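Local coordinates for hypothetical protein RPA1889 (Rhodopseudomonas palustris, PDB 2I9C), which is of unknown function but adopts an all-helical fold of the DUF2019 family, which is grouped with the tetratricopeptide-repeat (TPR) clan, at residues A[79-82]-A[88-91]; A[16-21]-A[60-65]; A[73-78]-A[102-107]; A[50-53]-A[58-61]. All coordinates share one frame; numbering follows the deposited sequence.

Contact 1. Residues A[79-82]-A[88-91]; sequences KLTL and KARE. With ACT (acetate ion), chain C.
T81 OG1 is held by two carbonyls of the preceding helix, through a hydrogen bond to A77 O and a weaker one to A78 O, while the same hydroxyl rests against the methyl of A89, OG1 to CB 3.6 Å. The torsion behind this is chi1 54°, which sets OG1 between the backbone N and the carbonyl carbon and turns it back over the end of helix 71-79. The A89 methyl carries most of the contact, touching both T81 and L82. It points at the turn and meets the backbone of L82 as well, with L82 CA 3.7 Å from A89 CB. L82 then brings one branch alongside this methyl, CD2 lying 3.8 Å from A89 CB and 4.1 Å from R90 N. Beyond A89, L82 also packs on C111 and L115 of helix 104-117. R90 only borders the contact: its guanidinium leads away to salt bridges with E94 and D116. At the other end of the segment, K88 N donates a nearly straight bond (172°) to O of an acetate ion, probably from the crystallisation liquor, 3.0 Å away; V87 N binds the acetate too. An anion beside these first-turn amides would probably be favoured by the positive end of the helix dipole. Residues 79-82 form a type I beta turn in the short loop joining consecutive helices 71-79 and 86-99, and the packing of this turn on A89 is consistent with the all-helical fold of a TPR-clan family.

Contact 2. Residues A[16-21]-A[60-65]; sequences ALFAKV and TALLSL
F18 and L62 meet face-on: the L62 CD2 methyl sits over one face of the phenyl ring, 3.9 Å from its centroid and 19° off the normal, a CH-pi contact displaced toward the rim at CG. The two side chains cross at about a right angle, and the second L62 branch, CD1, reaches F18 CE1 at 4.0 Å. Tightest of all is L65, whose CD1 comes within 3.3 Å of F18 CD2, a close approach. With CG anti to the backbone N (chi1 -177°), the F18 ring is carried off helix 11-30 into the interior, where M44, I47, Q76 and L80 also touch it. Packing is looser one residue on, where A19 CB and the other L65 methyl, CD2, are 4.0 Å apart. Solvent lies beyond: A16 and K20 on the helix, and T60 and S64 on the 3-10 segment, are exposed and add nothing to the interface. A serine in place of F18 would probably leave the methyls of L62 and L65 without the surface they rest on and open a gap beneath them. No hydrogen bond crosses between the segments. What joins them is apolar packing in the core of this all-helical fold, with 3-10 segment 60-65 laid against helix 11-30 through F18, A19, L62 and L65.

Contact 3. Residues A[73-78]-A[102-107]; sequences VRLQAA and FPQAGD. With ACT (acetate ion), chain B.
L75 reaches across from helix 71-79 to D107, L75 CD2 lying 3.7 Å from D107 CG and the two side chains crossing at a slant. Chi1 of L75 (171°) puts CG anti to the backbone N and carries it to helix 104-117, and chi2 (69°) then sets the two methyls: L75 CD2 also meets Q104 CG at 3.8 Å, while L75 CD1 lies 4.0 Å from the carbonyl oxygen Q104 O. D107 points its CB toward the leucine, adding a further contact of D107 CB to L75 CD2 at 3.8 Å. Q104 behaves differently. A bend at chi2 (75°) leaves its CB and CG beside the leucine but turns the amide away, where NE2 is hydrogen-bonded to Q72 OE1. R74 leaves the interface too; NH1 binds the O of an acetate ion, probably from the crystallisation liquor, at 3.0 Å, in the plane of the guanidinium and at its edge. The L75 methyls thus pack on Q104 CB and CG and on D107 CB, but also lie against the carboxylate itself and a backbone carbonyl. D107 OD1 forms a salt bridge with K79, and this counter-charge is likely to offset the cost of keeping a carboxylate beside a buried leucine.

Contact 4. Residues A[50-53]-A[58-61]; sequences ELKA and QRTA
L51 O accepts a hydrogen bond from Q58 N at 2.8 Å, bent to 144° at the hydrogen, the donor standing 50° above the carbonyl plane. Around this bond, L51 CD2 lies 3.8 Å from Q58 CB, the two side chains crossing at about a right angle, and L51 CB packs 3.8 Å from R59 N. The other half of the contact is a layer of two long side chains. K52 and R59 run side by side in the same direction, K52 CB touching R59 NE at 3.6 Å and K52 CD sitting 3.7 Å above the centre of the guanidinium. The lysine covers that face with methylenes, keeping its NZ 5.5 Å from R59 NH1. A second shell positions the arginine: NH2 forms a salt bridge with D57 and a hydrogen bond to K123 O. Replacing R59 by a leucine would probably cost D57 and K123 O their bonds to this residue and take away the flat group over which the K52 methylenes lie. Q58 is steadied likewise, NE2 bonding to D55 O. Further out, L51 packs on L62 and R59 on A83; the last turns of helix 34-53 thus pack against the 3-10 segment on the way to helix 71-79, with helix 11-30 alongside at T11.

Contacts 1, 2 and 3 are buried, whereas contact 4 is only partly so and lies farthest from the centre of the chain. Contacts 2 and 4 share T60 and A61, so one 3-10 segment serves both: L62 and L65 face helix 11-30, its first residues hold the end of helix 34-53. Contacts 1 and 3 both involve helix 71-79 or its exit; a salt bridge from K79 to D107 joins them. Contacts 1 and 2 merge where L80 CD1 meets F18 CE1 at 3.4 Å. Chemistry follows place: purely apolar in contact 2, apolar side chains against polar groups satisfied by other partners in contacts 1 and 3, and hydrogen-bonded in contact 4, with a lysine's methylenes laid over an arginine's guanidinium.

Contact 1. Residues A[79-82]-A[88-91]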
loop_
_atom_site.group_PDB
_atom_site.type_symbol
_atom_site.label_atom_id
_atom_site.label_comp_id
_atom_site.label_asym_id
_atom_site.label_seq_id
_atom_site.Cartn_x
_atom_site.Cartn_y
_atom_site.Cartn_z
ATOM N N LYS A 79 2.256 4.073 0.349
ATOM C CA LYS A 79 1.068 4.911 0.636
ATOM C C LYS A 79 0.471 4.654 2.018
ATOM O O LYS A 79 0.089 5.577 2.709
ATOM C CB LYS A 79 -0.015 4.754 -0.439
ATOM C CG LYS A 79 0.340 5.473 -1.725
ATOM C CD LYS A 79 -0.523 5.086 -2.888
ATOM C CE LYS A 79 -1.908 5.684 -2.843
ATOM N NZ LYS A 79 -2.714 5.048 -3.973
ATOM N N LEU A 80 0.430 3.405 2.426
ATOM C CA LEU A 80 -0.221 3.028 3.696
ATOM C C LEU A 80 0.708 3.111 4.908
ATOM O O LEU A 80 0.285 2.841 6.044
ATOM C CB LEU A 80 -0.819 1.593 3.589
ATOM C CG LEU A 80 -2.125 1.571 2.762
ATOM C CD1 LEU A 80 -2.576 0.147 2.409
ATOM C CD2 LEU A 80 -3.219 2.253 3.544
ATOM N N THR A 81 1.974 3.462 4.687
ATOM C CA THR A 81 2.864 3.706 5.818
ATOM C C THR A 81 3.245 5.173 5.993
ATOM O O THR A 81 4.092 5.490 6.846
ATOM C CB THR A 81 4.132 2.818 5.782
ATOM O OG1 THR A 81 4.810 2.953 4.525
ATOM C CG2 THR A 81 3.770 1.373 5.960
ATOM N N LEU A 82 2.661 6.074 5.206
ATOM C CA LEU A 82 2.988 7.508 5.370
ATOM C C LEU A 82 2.708 8.007 6.794
ATOM O O LEU A 82 3.413 8.863 7.282
ATOM C CB LEU A 82 2.247 8.395 4.364
ATOM C CG LEU A 82 2.804 8.387 2.934
ATOM C CD1 LEU A 82 1.665 8.733 1.935
ATOM C CD2 LEU A 82 3.929 9.404 2.838
ATOM N N LYS A 88 10.581 7.420 5.626
ATOM C CA LYS A 88 10.758 6.181 4.845
ATOM C C LYS A 88 9.729 6.032 3.710
ATOM O O LYS A 88 10.082 5.661 2.575
ATOM C CB LYS A 88 10.705 4.950 5.760
ATOM C CG LYS A 88 11.975 4.677 6.587
ATOM C CD LYS A 88 11.736 3.521 7.573
ATOM C CE LYS A 88 12.637 3.637 8.826
ATOM N NZ LYS A 88 12.130 2.778 9.973
ATOM N N ALA A 89 8.461 6.254 4.028
ATOM C CA ALA A 89 7.390 6.156 3.029
ATOM C C ALA A 89 7.582 7.169 1.897
ATOM O O ALA A 89 7.461 6.811 0.717
ATOM C CB ALA A 89 5.994 6.291 3.665
ATOM N N ARG A 90 7.887 8.415 2.249
ATOM C CA ARG A 90 8.105 9.476 1.262
ATOM C C ARG A 90 9.302 9.101 0.333
ATOM O O ARG A 90 9.229 9.252 -0.885
ATOM C CB ARG A 90 8.325 10.853 1.942
ATOM C CG ARG A 90 8.659 11.932 0.926
ATOM C CD ARG A 90 8.800 13.380 1.449
ATOM N NE ARG A 90 8.649 14.244 0.266
ATOM C CZ ARG A 90 7.557 14.943 -0.054
ATOM N NH1 ARG A 90 6.490 14.952 0.751
ATOM N NH2 ARG A 90 7.551 15.655 -1.181
ATOM N N GLU A 91 10.388 8.619 0.937
ATOM C CA GLU A 91 11.567 8.149 0.195
ATOM C C GLU A 91 11.227 7.053 -0.835
ATOM O O GLU A 91 11.723 7.075 -1.975
ATOM C CB GLU A 91 12.630 7.661 1.182
ATOM C CG GLU A 91 13.946 7.147 0.539
ATOM C CD GLU A 91 14.944 6.520 1.557
ATOM O OE1 GLU A 91 14.531 5.669 2.404
ATOM O OE2 GLU A 91 16.160 6.875 1.479
HETATM C C ACT C . 10.233 7.570 9.729
HETATM O O ACT C . 10.450 7.066 8.634
HETATM O OXT ACT C . 9.749 8.722 9.694
HETATM C CH3 ACT C . 10.494 6.783 10.954
#

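Contact 2. Residues A[16-21]-A[60-65]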
loop_
_atom_site.group_PDB
_atom_site.type_symbol
_atom_site.label_atom_id
_atom_site.label_comp_id
_atom_site.label_asym_id
_atom_site.label_seq_id
_atom_site.Cartn_x
_atom_site.Cartn_y
_atom_site.Cartn_z
ATOM N N ALA A 16 1.705 -10.996 4.656
ATOM C CA ALA A 16 1.834 -11.907 3.525
ATOM C C ALA A 16 0.573 -11.745 2.675
ATOM O O ALA A 16 0.653 -11.743 1.460
ATOM C CB ALA A 16 2.017 -13.396 3.989
ATOM N N LEU A 17 -0.608 -11.659 3.309
ATOM C CA LEU A 17 -1.839 -11.553 2.501
ATOM C C LEU A 17 -1.915 -10.180 1.797
ATOM O O LEU A 17 -2.349 -10.085 0.658
ATOM C CB LEU A 17 -3.090 -11.794 3.360
ATOM C CG LEU A 17 -4.422 -11.792 2.605
ATOM C CD1 LEU A 17 -4.502 -13.037 1.614
ATOM C CD2 LEU A 17 -5.596 -11.814 3.654
ATOM N N PHE A 18 -1.488 -9.127 2.483
ATOM C CA PHE A 18 -1.396 -7.807 1.859
ATOM C C PHE A 18 -0.576 -7.918 0.544
ATOM O O PHE A 18 -0.980 -7.389 -0.495
ATOM C CB PHE A 18 -0.732 -6.811 2.829
ATOM C CG PHE A 18 -0.649 -5.374 2.299
ATOM C CD1 PHE A 18 -1.561 -4.399 2.717
ATOM C CD2 PHE A 18 0.343 -5.015 1.394
ATOM C CE1 PHE A 18 -1.464 -3.079 2.252
ATOM C CE2 PHE A 18 0.454 -3.720 0.906
ATOM C CZ PHE A 18 -0.448 -2.748 1.341
ATOM N N ALA A 19 0.594 -8.554 0.589
ATOM C CA ALA A 19 1.401 -8.646 -0.627
ATOM C C ALA A 19 0.710 -9.482 -1.734
ATOM O O ALA A 19 0.758 -9.121 -2.916
ATOM C CB ALA A 19 2.825 -9.228 -0.317
ATOM N N LYS A 20 0.087 -10.598 -1.342
ATOM C CA LYS A 20 -0.605 -11.468 -2.313
ATOM C C LYS A 20 -1.737 -10.713 -3.001
ATOM O O LYS A 20 -1.868 -10.790 -4.212
ATOM C CB LYS A 20 -1.120 -12.775 -1.663
ATOM C CG LYS A 20 -1.706 -13.813 -2.657
ATOM C CD LYS A 20 -2.388 -14.990 -1.961
ATOM C CE LYS A 20 -2.240 -16.264 -2.801
ATOM N NZ LYS A 20 -3.559 -16.878 -3.117
ATOM N N VAL A 21 -2.558 -9.991 -2.237
ATOM C CA VAL A 21 -3.696 -9.292 -2.867
ATOM C C VAL A 21 -3.277 -8.088 -3.730
ATOM O O VAL A 21 -3.935 -7.750 -4.701
ATOM C CB VAL A 21 -4.877 -8.917 -1.855
ATOM C CG1 VAL A 21 -5.226 -10.058 -1.003
ATOM C CG2 VAL A 21 -4.504 -7.757 -1.000
ATOM N N THR A 60 3.293 -0.475 10.513
ATOM C CA THR A 60 4.740 -0.503 10.525
ATOM C C THR A 60 5.302 -1.816 9.934
ATOM O O THR A 60 6.364 -1.836 9.302
ATOM C CB THR A 60 5.263 -0.286 11.981
ATOM O OG1 THR A 60 4.987 1.067 12.354
ATOM C CG2 THR A 60 6.746 -0.441 12.037
ATOM N N ALA A 61 4.561 -2.906 10.088
ATOM C CA ALA A 61 5.035 -4.158 9.568
ATOM C C ALA A 61 5.056 -4.191 8.023
ATOM O O ALA A 61 5.760 -5.036 7.455
ATOM C CB ALA A 61 4.177 -5.323 10.145
ATOM N N LEU A 62 4.317 -3.276 7.351
ATOM C CA LEU A 62 4.310 -3.230 5.867
ATOM C C LEU A 62 5.589 -2.654 5.262
ATOM O O LEU A 62 5.832 -2.763 4.049
ATOM C CB LEU A 62 3.095 -2.419 5.338
ATOM C CG LEU A 62 1.734 -2.971 5.765
ATOM C CD1 LEU A 62 0.632 -1.911 5.450
ATOM C CD2 LEU A 62 1.500 -4.338 5.078
ATOM N N LEU A 63 6.392 -2.002 6.099
ATOM C CA LEU A 63 7.672 -1.499 5.664
ATOM C C LEU A 63 8.554 -2.613 5.024
ATOM O O LEU A 63 9.330 -2.316 4.114
ATOM C CB LEU A 63 8.394 -0.799 6.835
ATOM C CG LEU A 63 7.910 0.564 7.385
ATOM C CD1 LEU A 63 8.753 0.957 8.604
ATOM C CD2 LEU A 63 8.067 1.681 6.321
ATOM N N SER A 64 8.431 -3.867 5.488
ATOM C CA SER A 64 9.158 -5.031 4.900
ATOM C C SER A 64 8.866 -5.239 3.419
ATOM O O SER A 64 9.627 -5.902 2.710
ATOM C CB SER A 64 8.729 -6.306 5.592
ATOM O OG SER A 64 9.304 -6.381 6.883
ATOM N N LEU A 65 7.749 -4.696 2.954
ATOM C CA LEU A 65 7.355 -4.866 1.591
ATOM C C LEU A 65 7.945 -3.876 0.602
ATOM O O LEU A 65 7.643 -3.973 -0.574
ATOM C CB LEU A 65 5.836 -4.798 1.506
ATOM C CG LEU A 65 5.085 -5.861 2.306
ATOM C CD1 LEU A 65 3.549 -5.676 2.004
ATOM C CD2 LEU A 65 5.520 -7.305 1.974
#

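Contact 3. Residues A[73-78]-A[102-107]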
loop_
_atom_site.group_PDB
_atom_site.type_symbol
_atom_site.label_atom_id
_atom_site.label_comp_id
_atom_site.label_asym_id
_atom_site.label_seq_id
_atom_site.Cartn_x
_atom_site.Cartn_y
_atom_site.Cartn_z
ATOM N N VAL A 73 2.797 -3.512 -5.115
ATOM C CA VAL A 73 3.012 -3.827 -3.705
ATOM C C VAL A 73 3.799 -2.670 -3.069
ATOM O O VAL A 73 3.413 -2.166 -2.024
ATOM C CB VAL A 73 3.735 -5.205 -3.515
ATOM C CG1 VAL A 73 3.981 -5.524 -2.040
ATOM C CG2 VAL A 73 2.841 -6.326 -4.092
ATOM N N ARG A 74 4.899 -2.274 -3.703
ATOM C CA ARG A 74 5.739 -1.224 -3.160
ATOM C C ARG A 74 4.964 0.082 -2.994
ATOM O O ARG A 74 5.126 0.757 -1.970
ATOM C CB ARG A 74 6.954 -0.995 -4.073
ATOM C CG ARG A 74 7.923 -2.191 -4.105
ATOM C CD ARG A 74 9.243 -1.805 -4.819
ATOM N NE ARG A 74 10.179 -2.945 -4.818
ATOM C CZ ARG A 74 11.479 -2.873 -5.063
ATOM N NH1 ARG A 74 12.058 -1.714 -5.324
ATOM N NH2 ARG A 74 12.227 -3.980 -5.040
ATOM N N LEU A 75 4.192 0.456 -4.027
ATOM C CA LEU A 75 3.374 1.681 -4.025
ATOM C C LEU A 75 2.371 1.693 -2.879
ATOM O O LEU A 75 2.275 2.644 -2.101
ATOM C CB LEU A 75 2.601 1.855 -5.361
ATOM C CG LEU A 75 1.559 2.993 -5.385
ATOM C CD1 LEU A 75 2.211 4.343 -5.335
ATOM C CD2 LEU A 75 0.772 2.855 -6.697
ATOM N N GLN A 76 1.611 0.623 -2.775
ATOM C CA GLN A 76 0.566 0.554 -1.774
ATOM C C GLN A 76 1.147 0.518 -0.366
ATOM O O GLN A 76 0.592 1.103 0.531
ATOM C CB GLN A 76 -0.367 -0.637 -2.029
ATOM C CG GLN A 76 -1.303 -0.401 -3.247
ATOM C CD GLN A 76 -1.968 0.957 -3.203
ATOM O OE1 GLN A 76 -2.654 1.280 -2.248
ATOM N NE2 GLN A 76 -1.759 1.762 -4.240
ATOM N N ALA A 77 2.253 -0.190 -0.199
ATOM C CA ALA A 77 2.933 -0.264 1.100
ATOM C C ALA A 77 3.458 1.123 1.531
ATOM O O ALA A 77 3.312 1.502 2.697
ATOM C CB ALA A 77 4.105 -1.320 1.079
ATOM N N ALA A 78 4.002 1.885 0.590
ATOM C CA ALA A 78 4.479 3.220 0.881
ATOM C C ALA A 78 3.317 4.160 1.154
ATOM O O ALA A 78 3.345 4.944 2.112
ATOM C CB ALA A 78 5.361 3.744 -0.268
ATOM N N PHE A 102 5.184 3.230 -15.072
ATOM C CA PHE A 102 3.798 3.670 -15.095
ATOM C C PHE A 102 2.824 2.468 -15.111
ATOM O O PHE A 102 3.123 1.412 -15.680
ATOM C CB PHE A 102 3.585 4.693 -16.229
ATOM C CG PHE A 102 4.228 6.057 -15.920
ATOM C CD1 PHE A 102 5.315 6.509 -16.653
ATOM C CD2 PHE A 102 3.768 6.842 -14.839
ATOM C CE1 PHE A 102 5.915 7.722 -16.367
ATOM C CE2 PHE A 102 4.387 8.068 -14.548
ATOM C CZ PHE A 102 5.457 8.500 -15.307
ATOM N N PRO A 103 1.648 2.632 -14.498
ATOM C CA PRO A 103 1.081 3.883 -13.939
ATOM C C PRO A 103 1.422 4.167 -12.447
ATOM O O PRO A 103 1.050 5.233 -11.938
ATOM C CB PRO A 103 -0.427 3.624 -14.096
ATOM C CG PRO A 103 -0.553 2.185 -13.724
ATOM C CD PRO A 103 0.691 1.508 -14.361
ATOM N N GLN A 104 2.097 3.232 -11.755
ATOM C CA GLN A 104 2.435 3.426 -10.332
ATOM C C GLN A 104 3.187 4.745 -10.082
ATOM O O GLN A 104 2.918 5.415 -9.071
ATOM C CB GLN A 104 3.283 2.260 -9.770
ATOM C CG GLN A 104 2.418 0.981 -9.503
ATOM C CD GLN A 104 2.029 0.246 -10.789
ATOM O OE1 GLN A 104 2.657 0.408 -11.846
ATOM N NE2 GLN A 104 0.981 -0.566 -10.706
ATOM N N ALA A 105 4.122 5.090 -10.976
ATOM C CA ALA A 105 4.900 6.343 -10.828
ATOM C C ALA A 105 4.015 7.606 -10.865
ATOM O O ALA A 105 4.346 8.613 -10.237
ATOM C CB ALA A 105 5.961 6.426 -11.888
ATOM N N GLY A 106 2.874 7.546 -11.561
ATOM C CA GLY A 106 1.989 8.732 -11.677
ATOM C C GLY A 106 1.158 8.828 -10.414
ATOM O O GLY A 106 0.916 9.918 -9.898
ATOM N N ASP A 107 0.754 7.666 -9.894
ATOM C CA ASP A 107 0.006 7.568 -8.640
ATOM C C ASP A 107 0.925 8.114 -7.518
ATOM O O ASP A 107 0.490 8.923 -6.709
ATOM C CB ASP A 107 -0.407 6.092 -8.415
ATOM C CG ASP A 107 -1.330 5.868 -7.232
ATOM O OD1 ASP A 107 -1.182 6.462 -6.141
ATOM O OD2 ASP A 107 -2.199 4.984 -7.344
HETATM C C ACT B . 11.652 1.426 -6.760
HETATM O O ACT B . 10.889 1.014 -5.809
HETATM O OXT ACT B . 12.967 1.178 -6.940
HETATM C CH3 ACT B . 10.892 2.282 -7.627
#

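Contact 4. Residues A[50-53]-A[58-61]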
loop_
_atom_site.group_PDB
_atom_site.type_symbol
_atom_site.label_atom_id
_atom_site.label_comp_id
_atom_site.label_asym_id
_atom_site.label_seq_id
_atom_site.Cartn_x
_atom_site.Cartn_y
_atom_site.Cartn_z
ATOM N N GLU A 50 -6.992 -3.335 9.885
ATOM C CA GLU A 50 -6.758 -4.290 10.965
ATOM C C GLU A 50 -5.346 -4.084 11.586
ATOM O O GLU A 50 -5.185 -4.099 12.798
ATOM C CB GLU A 50 -6.945 -5.742 10.472
ATOM C CG GLU A 50 -6.599 -6.814 11.526
ATOM C CD GLU A 50 -7.514 -6.799 12.753
ATOM O OE1 GLU A 50 -8.673 -6.284 12.714
ATOM O OE2 GLU A 50 -7.071 -7.300 13.791
ATOM N N LEU A 51 -4.335 -3.911 10.743
ATOM C CA LEU A 51 -2.971 -3.745 11.237
ATOM C C LEU A 51 -2.908 -2.437 12.045
ATOM O O LEU A 51 -2.321 -2.395 13.114
ATOM C CB LEU A 51 -1.982 -3.683 10.066
ATOM C CG LEU A 51 -1.639 -5.006 9.397
ATOM C CD1 LEU A 51 -0.980 -4.747 8.047
ATOM C CD2 LEU A 51 -0.690 -5.786 10.296
ATOM N N LYS A 52 -3.496 -1.374 11.509
ATOM C CA LYS A 52 -3.582 -0.097 12.235
ATOM C C LYS A 52 -4.244 -0.273 13.622
ATOM O O LYS A 52 -3.724 0.246 14.591
ATOM C CB LYS A 52 -4.307 0.979 11.396
ATOM C CG LYS A 52 -4.550 2.294 12.180
ATOM C CD LYS A 52 -5.376 3.328 11.410
ATOM C CE LYS A 52 -6.763 2.811 11.093
ATOM N NZ LYS A 52 -7.783 3.901 10.972
ATOM N N ALA A 53 -5.331 -1.049 13.725
ATOM C CA ALA A 53 -6.038 -1.263 15.011
ATOM C C ALA A 53 -5.279 -2.021 16.086
ATOM O O ALA A 53 -5.720 -2.070 17.243
ATOM C CB ALA A 53 -7.417 -1.913 14.795
ATOM N N GLN A 58 0.321 -1.495 13.680
ATOM C CA GLN A 58 1.145 -2.531 13.038
ATOM C C GLN A 58 1.221 -2.315 11.524
ATOM O O GLN A 58 1.798 -3.110 10.833
ATOM C CB GLN A 58 0.639 -3.952 13.350
ATOM C CG GLN A 58 0.921 -4.426 14.772
ATOM C CD GLN A 58 2.388 -4.348 15.112
ATOM O OE1 GLN A 58 3.263 -4.870 14.372
ATOM N NE2 GLN A 58 2.688 -3.678 16.232
ATOM N N ARG A 59 0.697 -1.194 11.015
ATOM C CA ARG A 59 1.042 -0.816 9.626
ATOM C C ARG A 59 2.565 -0.729 9.429
ATOM O O ARG A 59 3.062 -0.848 8.310
ATOM C CB ARG A 59 0.374 0.514 9.229
ATOM C CG ARG A 59 -1.126 0.411 9.016
ATOM C CD ARG A 59 -1.769 1.785 8.704
ATOM N NE ARG A 59 -1.643 2.759 9.803
ATOM C CZ ARG A 59 -2.117 4.009 9.760
ATOM N NH1 ARG A 59 -2.796 4.406 8.715
ATOM N NH2 ARG A 59 -1.952 4.835 10.774
ATOM N N THR A 60 3.293 -0.475 10.513
ATOM C CA THR A 60 4.740 -0.503 10.525
ATOM C C THR A 60 5.302 -1.816 9.934
ATOM O O THR A 60 6.364 -1.836 9.302
ATOM C CB THR A 60 5.263 -0.286 11.981
ATOM O OG1 THR A 60 4.987 1.067 12.354
ATOM C CG2 THR A 60 6.746 -0.441 12.037
ATOM N N ALA A 61 4.561 -2.906 10.088
ATOM C CA ALA A 61 5.035 -4.158 9.568
ATOM C C ALA A 61 5.056 -4.191 8.023
ATOM O O ALA A 61 5.760 -5.036 7.455
ATOM C CB ALA A 61 4.177 -5.323 10.145
#